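Local coordinates for chromosome partition protein Smc (PDB 3KTA) that probably drives chromosome condensation and partitioning as a homodimeric SMC ATPase, this piece being the N-terminal part of its ATP-binding cassette head, at residues A[6-11]-A[83-88]; A[77-82]-A[105-110]; A[99-104]-A[115-120]. All coordinates share one frame; numbering follows the deposited sequence.

Interaction 1: residues A[6-11]-A[83-88]; sequences KLELKG and AIYFNN
Lys6 lies across the ring of Tyr85, and Glu8 reaches the hydroxyl of the same tyrosine, so one aromatic side chain takes up both charged neighbours on one face of an antiparallel strand pair. Underneath, the backbones of 6-11 and 83-88 are tightly joined. Lys6 with Tyr85 and Glu8 with Ala83 are hydrogen-bonded pairs, Leu7 with Ile84 the non-hydrogen-bonded pair between them, and Glu8 N gives a 2.8 Å bond to Ala83 O. On the dry, buried face Leu7 CD2 rests 3.8 Å from Ile84 CG1, the two side chains side by side and pointing the same way.

The face of Lys6, Glu8 and Tyr85 is the solvent side, polar and watered. With CG of Lys6 set between backbone N and carbonyl carbon (chi1 66°) and the chain extended beyond it, CE sits over the centre of the Tyr85 ring, 3.7 Å from the centroid, and NZ makes a cation-pi contact from the same side. NZ also forms a salt bridge with Glu8 OE2 at 3.2 Å. Tyr85 OH donates to Glu8 OE1 over 2.9 Å, arriving from above the carboxylate plane, while a water donates to Glu8 OE2 and, weakly, to Tyr85 OH. The carboxylate is thus held at both oxygens, and its charge probably offsets that of the lysine.

Strand 3-10 continues the sheet to strand 20-23 through Leu7 and Ile22, and strand 80-87 to strand 99-106 through Ile84 and Ile102; on the buried face Leu7 packs against Ile42 and Ile46 of helix 39-49, and Ile84 against Val49.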
loop_
_atom_site.group_PDB
_atom_site.type_symbol
_atom_site.label_atom_id
_atom_site.label_comp_id
_atom_site.label_asym_id
_atom_site.label_seq_id
_atom_site.Cartn_x
_atom_site.Cartn_y
_atom_site.Cartn_z
ATOM N N LYS A 6 -10.868 -4.224 -10.249
ATOM C CA LYS A 6 -11.353 -5.252 -9.336
ATOM C C LYS A 6 -10.369 -6.403 -9.204
ATOM O O LYS A 6 -9.474 -6.578 -10.048
ATOM C CB LYS A 6 -12.708 -5.805 -9.803
ATOM C CG LYS A 6 -12.637 -6.566 -11.142
ATOM C CD LYS A 6 -14.005 -7.118 -11.520
ATOM C CE LYS A 6 -13.915 -7.876 -12.847
ATOM N NZ LYS A 6 -15.234 -8.451 -13.259
ATOM N N LEU A 7 -10.555 -7.182 -8.138
ATOM C CA LEU A 7 -9.939 -8.493 -7.964
ATOM C C LEU A 7 -11.004 -9.583 -8.027
ATOM O O LEU A 7 -12.161 -9.369 -7.650
ATOM C CB LEU A 7 -9.279 -8.614 -6.592
ATOM C CG LEU A 7 -8.057 -7.763 -6.304
ATOM C CD1 LEU A 7 -7.796 -7.740 -4.810
ATOM C CD2 LEU A 7 -6.835 -8.312 -7.055
ATOM N N GLU A 8 -10.600 -10.754 -8.492
ATOM C CA GLU A 8 -11.412 -11.965 -8.393
ATOM C C GLU A 8 -10.587 -13.027 -7.676
ATOM O O GLU A 8 -9.501 -13.385 -8.134
ATOM C CB GLU A 8 -11.840 -12.444 -9.787
ATOM C CG GLU A 8 -12.927 -11.578 -10.387
ATOM C CD GLU A 8 -13.289 -11.959 -11.804
ATOM O OE1 GLU A 8 -12.594 -12.810 -12.393
ATOM O OE2 GLU A 8 -14.254 -11.368 -12.326
ATOM N N LEU A 9 -11.092 -13.497 -6.534
ATOM C CA LEU A 9 -10.405 -14.498 -5.721
ATOM C C LEU A 9 -11.163 -15.817 -5.778
ATOM O O LEU A 9 -12.365 -15.843 -5.546
ATOM C CB LEU A 9 -10.363 -14.060 -4.253
ATOM C CG LEU A 9 -9.299 -13.039 -3.838
ATOM C CD1 LEU A 9 -9.422 -11.750 -4.606
ATOM C CD2 LEU A 9 -9.411 -12.773 -2.319
ATOM N N LYS A 10 -10.450 -16.901 -6.047
ATOM C CA LYS A 10 -11.038 -18.232 -5.957
ATOM C C LYS A 10 -10.106 -19.176 -5.205
ATOM O O LYS A 10 -8.977 -19.435 -5.636
ATOM C CB LYS A 10 -11.343 -18.788 -7.354
ATOM C CG LYS A 10 -11.952 -20.199 -7.301
ATOM C CD LYS A 10 -12.173 -20.798 -8.677
ATOM C CE LYS A 10 -12.623 -22.245 -8.535
ATOM N NZ LYS A 10 -12.788 -22.924 -9.845
ATOM N N GLY A 11 -10.565 -19.678 -4.057
ATOM C CA GLY A 11 -9.769 -20.595 -3.266
ATOM C C GLY A 11 -8.574 -19.923 -2.622
ATOM O O GLY A 11 -7.577 -20.573 -2.282
ATOM N N ALA A 83 -7.325 -13.102 -9.965
ATOM C CA ALA A 83 -7.274 -12.298 -11.176
ATOM C C ALA A 83 -7.364 -10.828 -10.796
ATOM O O ALA A 83 -8.175 -10.444 -9.950
ATOM C CB ALA A 83 -8.403 -12.670 -12.123
ATOM N N ILE A 84 -6.523 -10.006 -11.414
ATOM C CA ILE A 84 -6.560 -8.576 -11.175
ATOM C C ILE A 84 -6.865 -7.855 -12.495
ATOM O O ILE A 84 -6.282 -8.177 -13.542
ATOM C CB ILE A 84 -5.246 -8.081 -10.508
ATOM C CG1 ILE A 84 -5.379 -6.609 -10.088
ATOM C CG2 ILE A 84 -4.020 -8.309 -11.436
ATOM C CD1 ILE A 84 -4.238 -6.138 -9.179
ATOM N N TYR A 85 -7.822 -6.938 -12.456
ATOM C CA TYR A 85 -8.262 -6.217 -13.661
ATOM C C TYR A 85 -7.798 -4.763 -13.570
ATOM O O TYR A 85 -8.241 -4.012 -12.685
ATOM C CB TYR A 85 -9.792 -6.291 -13.790
ATOM C CG TYR A 85 -10.306 -7.690 -14.062
ATOM C CD1 TYR A 85 -10.248 -8.674 -13.087
ATOM C CD2 TYR A 85 -10.819 -8.029 -15.300
ATOM C CE1 TYR A 85 -10.702 -9.968 -13.329
ATOM C CE2 TYR A 85 -11.275 -9.321 -15.557
ATOM C CZ TYR A 85 -11.211 -10.283 -14.569
ATOM O OH TYR A 85 -11.667 -11.567 -14.819
ATOM N N PHE A 86 -6.890 -4.366 -14.462
ATOM C CA PHE A 86 -6.423 -2.986 -14.493
ATOM C C PHE A 86 -7.118 -2.195 -15.585
ATOM O O PHE A 86 -7.207 -2.643 -16.735
ATOM C CB PHE A 86 -4.926 -2.918 -14.766
ATOM C CG PHE A 86 -4.071 -3.269 -13.594
ATOM C CD1 PHE A 86 -3.537 -4.550 -13.468
ATOM C CD2 PHE A 86 -3.773 -2.312 -12.629
ATOM C CE1 PHE A 86 -2.725 -4.878 -12.387
ATOM C CE2 PHE A 86 -2.955 -2.634 -11.550
ATOM C CZ PHE A 86 -2.444 -3.910 -11.427
ATOM N N ASN A 87 -7.565 -0.995 -15.249
ATOM C CA ASN A 87 -7.883 -0.033 -16.291
ATOM C C ASN A 87 -6.583 0.520 -16.888
ATOM O O ASN A 87 -5.711 0.997 -16.162
ATOM C CB ASN A 87 -8.749 1.094 -15.731
ATOM C CG ASN A 87 -9.181 2.065 -16.799
ATOM O OD1 ASN A 87 -8.354 2.750 -17.386
ATOM N ND2 ASN A 87 -10.483 2.131 -17.052
ATOM N N ASN A 88 -6.448 0.420 -18.212
ATOM C CA ASN A 88 -5.238 0.844 -18.920
ATOM C C ASN A 88 -5.575 1.861 -19.997
ATOM O O ASN A 88 -4.868 1.966 -21.007
ATOM C CB ASN A 88 -4.513 -0.357 -19.558
ATOM C CG ASN A 88 -3.120 -0.007 -20.068
ATOM O OD1 ASN A 88 -2.335 0.643 -19.379
ATOM N ND2 ASN A 88 -2.805 -0.451 -21.287
HETATM O O HOH W 1 -14.375 -10.762 -15.186
#

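Interaction 2: residues A[77-82]-A[105-110]; sequences AKYAEV and RVYPDG
Arg105 lays its side chain over the ring of Tyr79 and finishes on the carboxylate of Glu81. Its CB stands 3.9 Å from Glu81 OE1, and CG, anti to the backbone N (chi1 177°), comes to 3.6 Å from Tyr79 CD2. CD sits over the centre of the tyrosine ring in a CH-pi contact. The chain then bends at chi3 (-68°), and NE meets two partners: Tyr79 CE2 beneath it and Glu81 OE1 at 2.7 Å, almost in the guanidinium plane. CZ lies above Tyr79 CZ, and the whole guanidinium stacks on the ring, the planes only 10° apart. NH2 also donates to Glu81 OE1, 2.9 Å away on the syn side, so a single oxygen takes both nitrogens of a side-on grip. NH1 points to the other side and gives a straight bond to Tyr107 OH, with the acceptor again in plane.

This is the open end of the beta hairpin made by strands 80-87 and 99-106, away from the connection between them, in the antiparallel sheet of the ABC ATPase head. Ala80 and Val106 form a hydrogen-bonded antiparallel pair, Val106 N to Ala80 O measuring 2.8 Å, and Glu81 with Arg105 is the non-hydrogen-bonded pair beside it. On the face away from the salt bridge, Ala80 CB touches Val106 CG1 at 3.7 Å.

Past the last bridge the chains leave the sheet. Tyr107 turns one ring face to Tyr79 CB, the two rings lying obliquely to each other, and 107-110 form a type I turn. Glu81 OE1 has a further salt-bridge partner in Arg103 NH1, and Tyr79 OH is bonded to Lys10 NZ.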
loop_
_atom_site.group_PDB
_atom_site.type_symbol
_atom_site.label_atom_id
_atom_site.label_comp_id
_atom_site.label_asym_id
_atom_site.label_seq_id
_atom_site.Cartn_x
_atom_site.Cartn_y
_atom_site.Cartn_z
ATOM N N ALA A 77 -9.535 -26.238 -1.280
ATOM C CA ALA A 77 -9.637 -25.920 -2.696
ATOM C C ALA A 77 -8.579 -26.702 -3.488
ATOM O O ALA A 77 -7.561 -27.123 -2.935
ATOM C CB ALA A 77 -9.465 -24.419 -2.902
ATOM N N LYS A 78 -8.824 -26.895 -4.784
ATOM C CA LYS A 78 -7.888 -27.622 -5.641
ATOM C C LYS A 78 -6.674 -26.756 -6.008
ATOM O O LYS A 78 -5.638 -27.256 -6.451
ATOM C CB LYS A 78 -8.602 -28.144 -6.898
ATOM C CG LYS A 78 -9.721 -29.160 -6.613
ATOM C CD LYS A 78 -10.382 -29.681 -7.895
ATOM C CE LYS A 78 -11.500 -30.691 -7.581
ATOM N NZ LYS A 78 -12.089 -31.344 -8.795
ATOM N N TYR A 79 -6.813 -25.449 -5.802
ATOM C CA TYR A 79 -5.729 -24.492 -6.012
ATOM C C TYR A 79 -6.227 -23.130 -5.545
ATOM O O TYR A 79 -7.398 -22.983 -5.228
ATOM C CB TYR A 79 -5.379 -24.402 -7.489
ATOM C CG TYR A 79 -6.596 -24.195 -8.344
ATOM C CD1 TYR A 79 -7.158 -25.248 -9.046
ATOM C CD2 TYR A 79 -7.206 -22.950 -8.428
ATOM C CE1 TYR A 79 -8.273 -25.064 -9.821
ATOM C CE2 TYR A 79 -8.320 -22.758 -9.194
ATOM C CZ TYR A 79 -8.854 -23.821 -9.893
ATOM O OH TYR A 79 -9.977 -23.631 -10.652
ATOM N N ALA A 80 -5.337 -22.146 -5.530
ATOM C CA ALA A 80 -5.725 -20.761 -5.249
ATOM C C ALA A 80 -5.513 -19.927 -6.506
ATOM O O ALA A 80 -4.486 -20.041 -7.167
ATOM C CB ALA A 80 -4.909 -20.206 -4.095
ATOM N N GLU A 81 -6.482 -19.084 -6.829
ATOM C CA GLU A 81 -6.358 -18.229 -8.000
ATOM C C GLU A 81 -6.785 -16.788 -7.727
ATOM O O GLU A 81 -7.801 -16.542 -7.085
ATOM C CB GLU A 81 -7.189 -18.800 -9.139
ATOM C CG GLU A 81 -7.208 -17.945 -10.392
ATOM C CD GLU A 81 -7.959 -18.627 -11.513
ATOM O OE1 GLU A 81 -7.427 -19.610 -12.066
ATOM O OE2 GLU A 81 -9.077 -18.184 -11.832
ATOM N N VAL A 82 -6.006 -15.841 -8.237
ATOM C CA VAL A 82 -6.385 -14.435 -8.183
ATOM C C VAL A 82 -6.295 -13.850 -9.583
ATOM O O VAL A 82 -5.320 -14.101 -10.302
ATOM C CB VAL A 82 -5.466 -13.642 -7.234
ATOM C CG1 VAL A 82 -5.854 -12.156 -7.206
ATOM C CG2 VAL A 82 -5.548 -14.233 -5.823
ATOM N N ARG A 105 -2.448 -18.664 -10.705
ATOM C CA ARG A 105 -3.042 -19.802 -10.017
ATOM C C ARG A 105 -1.912 -20.623 -9.408
ATOM O O ARG A 105 -0.931 -20.923 -10.083
ATOM C CB ARG A 105 -3.854 -20.642 -11.011
ATOM C CG ARG A 105 -4.467 -21.894 -10.426
ATOM C CD ARG A 105 -5.155 -22.719 -11.507
ATOM N NE ARG A 105 -6.339 -22.076 -12.060
ATOM C CZ ARG A 105 -7.140 -22.652 -12.952
ATOM N NH1 ARG A 105 -6.861 -23.869 -13.389
ATOM N NH2 ARG A 105 -8.204 -22.012 -13.416
ATOM N N VAL A 106 -2.027 -20.968 -8.128
ATOM C CA VAL A 106 -1.034 -21.834 -7.497
ATOM C C VAL A 106 -1.674 -23.160 -7.106
ATOM O O VAL A 106 -2.795 -23.195 -6.610
ATOM C CB VAL A 106 -0.397 -21.188 -6.246
ATOM C CG1 VAL A 106 -1.448 -20.964 -5.170
ATOM C CG2 VAL A 106 0.727 -22.062 -5.719
ATOM N N TYR A 107 -0.944 -24.249 -7.328
ATOM C CA TYR A 107 -1.433 -25.588 -7.036
ATOM C C TYR A 107 -0.850 -26.143 -5.744
ATOM O O TYR A 107 0.143 -25.631 -5.237
ATOM C CB TYR A 107 -1.101 -26.522 -8.203
ATOM C CG TYR A 107 -1.934 -26.244 -9.428
ATOM C CD1 TYR A 107 -1.513 -25.333 -10.389
ATOM C CD2 TYR A 107 -3.157 -26.870 -9.611
ATOM C CE1 TYR A 107 -2.285 -25.076 -11.509
ATOM C CE2 TYR A 107 -3.929 -26.623 -10.723
ATOM C CZ TYR A 107 -3.488 -25.724 -11.671
ATOM O OH TYR A 107 -4.265 -25.481 -12.781
ATOM N N PRO A 108 -1.467 -27.214 -5.211
ATOM C CA PRO A 108 -0.981 -27.815 -3.965
ATOM C C PRO A 108 0.502 -28.190 -3.992
ATOM O O PRO A 108 1.125 -28.255 -2.933
ATOM C CB PRO A 108 -1.860 -29.056 -3.819
ATOM C CG PRO A 108 -3.123 -28.699 -4.501
ATOM C CD PRO A 108 -2.734 -27.817 -5.656
ATOM N N ASP A 109 1.074 -28.415 -5.171
ATOM C CA ASP A 109 2.489 -28.783 -5.252
ATOM C C ASP A 109 3.421 -27.573 -5.301
ATOM O O ASP A 109 4.638 -27.720 -5.306
ATOM C CB ASP A 109 2.757 -29.713 -6.435
ATOM C CG ASP A 109 2.380 -29.092 -7.762
ATOM O OD1 ASP A 109 2.326 -27.849 -7.846
ATOM O OD2 ASP A 109 2.142 -29.852 -8.723
ATOM N N GLY A 110 2.845 -26.376 -5.341
ATOM C CA GLY A 110 3.634 -25.161 -5.244
ATOM C C GLY A 110 3.934 -24.460 -6.558
ATOM O O GLY A 110 4.529 -23.377 -6.563
#

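Interaction 3: residues A[99-104]-A[115-120]; sequences EVVIRR and WLNGRR
Arg103 stacks its guanidinium on the indole of Trp115 across the beta hairpin of strands 99-106 and 112-116, beyond which a type I' turn from Leu116 to Arg119 leads the chain into strand 119-121.

The stack is the main side-chain contact. The planes are 16° apart, and CZ lies 3.6 Å from the centroid of the six-membered ring, a cation-pi arrangement. The chain bends at chi3 (57°), which turns NE back toward the indole, and chi4 near 100° sets CZ over the ring; NH2 lies over the CE2 region and NH1 over CH2. NH1 is also salt-bridged to Glu81. An alanine at Trp115 would probably leave the Arg103 guanidinium without its flat support and freer to turn away from Glu81.

Among the hydrogen bonds, Arg103 and Trp115 form a hydrogen-bonded antiparallel pair, with Trp115 N to Arg103 O at 2.9 Å. Asn117 N donates to Val101 O, which also accepts from a water bound by Gly118 N.

Apolar contacts occupy the other face, where Leu116 CD1 touches Val100 CG1 at 3.9 Å and Ile102 CG1 at 4.0 Å; Ile126 of helix 123-132 packs on Leu116 and Ile102.

At the turn, a side chain stands in for a backbone carbonyl: Asn117 OD1 accepts from Val101 N at 2.8 Å, with Val101 N lying nearly along the axis of the Asn117 side-chain C=O.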
loop_
_atom_site.group_PDB
_atom_site.type_symbol
_atom_site.label_atom_id
_atom_site.label_comp_id
_atom_site.label_asym_id
_atom_site.label_seq_id
_atom_site.Cartn_x
_atom_site.Cartn_y
_atom_site.Cartn_z
ATOM N N GLU A 99 -7.994 -2.609 -21.130
ATOM C CA GLU A 99 -8.023 -3.469 -19.952
ATOM C C GLU A 99 -6.833 -4.414 -19.985
ATOM O O GLU A 99 -6.529 -5.011 -21.025
ATOM C CB GLU A 99 -9.325 -4.271 -19.910
ATOM C CG GLU A 99 -9.436 -5.220 -18.719
ATOM C CD GLU A 99 -10.652 -6.128 -18.823
ATOM O OE1 GLU A 99 -10.613 -7.104 -19.607
ATOM O OE2 GLU A 99 -11.647 -5.856 -18.126
ATOM N N VAL A 100 -6.142 -4.535 -18.853
ATOM C CA VAL A 100 -5.062 -5.500 -18.708
ATOM C C VAL A 100 -5.420 -6.421 -17.559
ATOM O O VAL A 100 -5.584 -5.956 -16.428
ATOM C CB VAL A 100 -3.711 -4.813 -18.418
ATOM C CG1 VAL A 100 -2.637 -5.840 -18.022
ATOM C CG2 VAL A 100 -3.260 -3.976 -19.634
ATOM N N VAL A 101 -5.553 -7.714 -17.851
ATOM C CA VAL A 101 -5.985 -8.687 -16.848
ATOM C C VAL A 101 -4.826 -9.633 -16.603
ATOM O O VAL A 101 -4.301 -10.257 -17.540
ATOM C CB VAL A 101 -7.217 -9.504 -17.331
ATOM C CG1 VAL A 101 -7.706 -10.481 -16.229
ATOM C CG2 VAL A 101 -8.356 -8.579 -17.746
ATOM N N ILE A 102 -4.426 -9.754 -15.344
ATOM C CA ILE A 102 -3.388 -10.693 -14.964
ATOM C C ILE A 102 -3.991 -11.718 -14.004
ATOM O O ILE A 102 -4.745 -11.359 -13.099
ATOM C CB ILE A 102 -2.203 -9.977 -14.302
ATOM C CG1 ILE A 102 -1.516 -9.047 -15.307
ATOM C CG2 ILE A 102 -1.222 -10.977 -13.738
ATOM C CD1 ILE A 102 -0.499 -8.105 -14.667
ATOM N N ARG A 103 -3.687 -12.996 -14.226
ATOM C CA ARG A 103 -4.212 -14.058 -13.373
ATOM C C ARG A 103 -3.063 -14.953 -12.951
ATOM O O ARG A 103 -2.176 -15.247 -13.752
ATOM C CB ARG A 103 -5.271 -14.891 -14.113
ATOM C CG ARG A 103 -5.813 -16.057 -13.301
ATOM C CD ARG A 103 -7.228 -16.426 -13.739
ATOM N NE ARG A 103 -7.306 -16.760 -15.158
ATOM C CZ ARG A 103 -7.335 -18.003 -15.634
ATOM N NH1 ARG A 103 -7.280 -19.041 -14.806
ATOM N NH2 ARG A 103 -7.416 -18.206 -16.947
ATOM N N ARG A 104 -3.082 -15.374 -11.690
ATOM C CA ARG A 104 -2.111 -16.324 -11.174
ATOM C C ARG A 104 -2.849 -17.429 -10.440
ATOM O O ARG A 104 -3.759 -17.171 -9.642
ATOM C CB ARG A 104 -1.118 -15.661 -10.218
ATOM C CG ARG A 104 -0.035 -16.606 -9.749
ATOM C CD ARG A 104 0.832 -15.974 -8.668
ATOM N NE ARG A 104 1.852 -16.893 -8.155
ATOM C CZ ARG A 104 2.788 -16.540 -7.282
ATOM N NH1 ARG A 104 2.827 -15.291 -6.824
ATOM N NH2 ARG A 104 3.688 -17.430 -6.858
ATOM N N TRP A 115 -1.625 -15.962 -16.527
ATOM C CA TRP A 115 -2.277 -15.514 -17.759
ATOM C C TRP A 115 -2.162 -14.005 -17.842
ATOM O O TRP A 115 -2.225 -13.318 -16.826
ATOM C CB TRP A 115 -3.766 -15.866 -17.784
ATOM C CG TRP A 115 -4.088 -17.330 -17.829
ATOM C CD1 TRP A 115 -4.537 -18.031 -18.910
ATOM C CD2 TRP A 115 -4.014 -18.265 -16.747
ATOM N NE1 TRP A 115 -4.743 -19.348 -18.569
ATOM C CE2 TRP A 115 -4.423 -19.518 -17.247
ATOM C CE3 TRP A 115 -3.641 -18.165 -15.402
ATOM C CZ2 TRP A 115 -4.464 -20.662 -16.449
ATOM C CZ3 TRP A 115 -3.678 -19.294 -14.615
ATOM C CH2 TRP A 115 -4.091 -20.531 -15.138
ATOM N N LEU A 116 -1.985 -13.500 -19.058
ATOM C CA LEU A 116 -2.010 -12.079 -19.332
ATOM C C LEU A 116 -3.017 -11.857 -20.453
ATOM O O LEU A 116 -2.883 -12.427 -21.540
ATOM C CB LEU A 116 -0.625 -11.577 -19.748
ATOM C CG LEU A 116 -0.548 -10.163 -20.317
ATOM C CD1 LEU A 116 -0.924 -9.119 -19.253
ATOM C CD2 LEU A 116 0.857 -9.887 -20.865
ATOM N N ASN A 117 -4.045 -11.073 -20.182
ATOM C CA ASN A 117 -5.102 -10.856 -21.162
ATOM C C ASN A 117 -5.632 -12.141 -21.802
ATOM O O ASN A 117 -5.861 -12.205 -23.011
ATOM C CB ASN A 117 -4.669 -9.844 -22.224
ATOM C CG ASN A 117 -4.596 -8.434 -21.669
ATOM O OD1 ASN A 117 -5.099 -8.173 -20.579
ATOM N ND2 ASN A 117 -3.974 -7.518 -22.414
ATOM N N GLY A 118 -5.825 -13.158 -20.974
ATOM C CA GLY A 118 -6.514 -14.357 -21.403
ATOM C C GLY A 118 -5.620 -15.338 -22.123
ATOM O O GLY A 118 -6.102 -16.357 -22.622
ATOM N N ARG A 119 -4.324 -15.034 -22.173
ATOM C CA ARG A 119 -3.349 -15.939 -22.784
ATOM C C ARG A 119 -2.314 -16.368 -21.752
ATOM O O ARG A 119 -1.881 -15.552 -20.946
ATOM C CB ARG A 119 -2.680 -15.261 -23.985
ATOM C CG ARG A 119 -3.691 -14.964 -25.092
ATOM C CD ARG A 119 -3.389 -13.688 -25.868
ATOM N NE ARG A 119 -4.473 -13.265 -26.770
ATOM C CZ ARG A 119 -5.752 -13.653 -26.696
ATOM N NH1 ARG A 119 -6.164 -14.494 -25.755
ATOM N NH2 ARG A 119 -6.639 -13.189 -27.575
ATOM N N ARG A 120 -1.931 -17.646 -21.756
ATOM C CA ARG A 120 -0.896 -18.112 -20.830
ATOM C C ARG A 120 0.395 -17.286 -20.970
ATOM O O ARG A 120 0.793 -16.893 -22.073
ATOM C CB ARG A 120 -0.617 -19.615 -21.018
ATOM C CG ARG A 120 -1.752 -20.532 -20.516
ATOM C CD ARG A 120 -1.944 -20.403 -19.012
ATOM N NE ARG A 120 -0.750 -20.838 -18.299
ATOM C CZ ARG A 120 -0.459 -22.108 -18.044
ATOM N NH1 ARG A 120 -1.292 -23.079 -18.422
ATOM N NH2 ARG A 120 0.661 -22.408 -17.400
HETATM O O HOH W 2 -5.556 -12.967 -18.011
#

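Overall arrangement
All three contacts belong to one antiparallel sheet in which strands 3-10, 80-87, 99-106 and 112-116 are consecutive neighbours. Interactions 1 and 2 share strand 80-87, their centres about 16 Å apart, and are joined where Lys10 O meets Glu81 N at 2.8 Å. Interaction 3 lies about 10 Å from interaction 1, centre to centre, linked to it by Ile84 N and Ile102 O at 2.8 Å; Val82 O and Arg104 N, 2.9 Å apart, tie it to interaction 2. Interaction 2 comes nearest the nucleotide, the side chain of Ala80 about 8 Å from bound bis(adenosine)-5'-pentaphosphate, against about 12 Å for Leu7 in interaction 1; interaction 3 lies away from the ATP site.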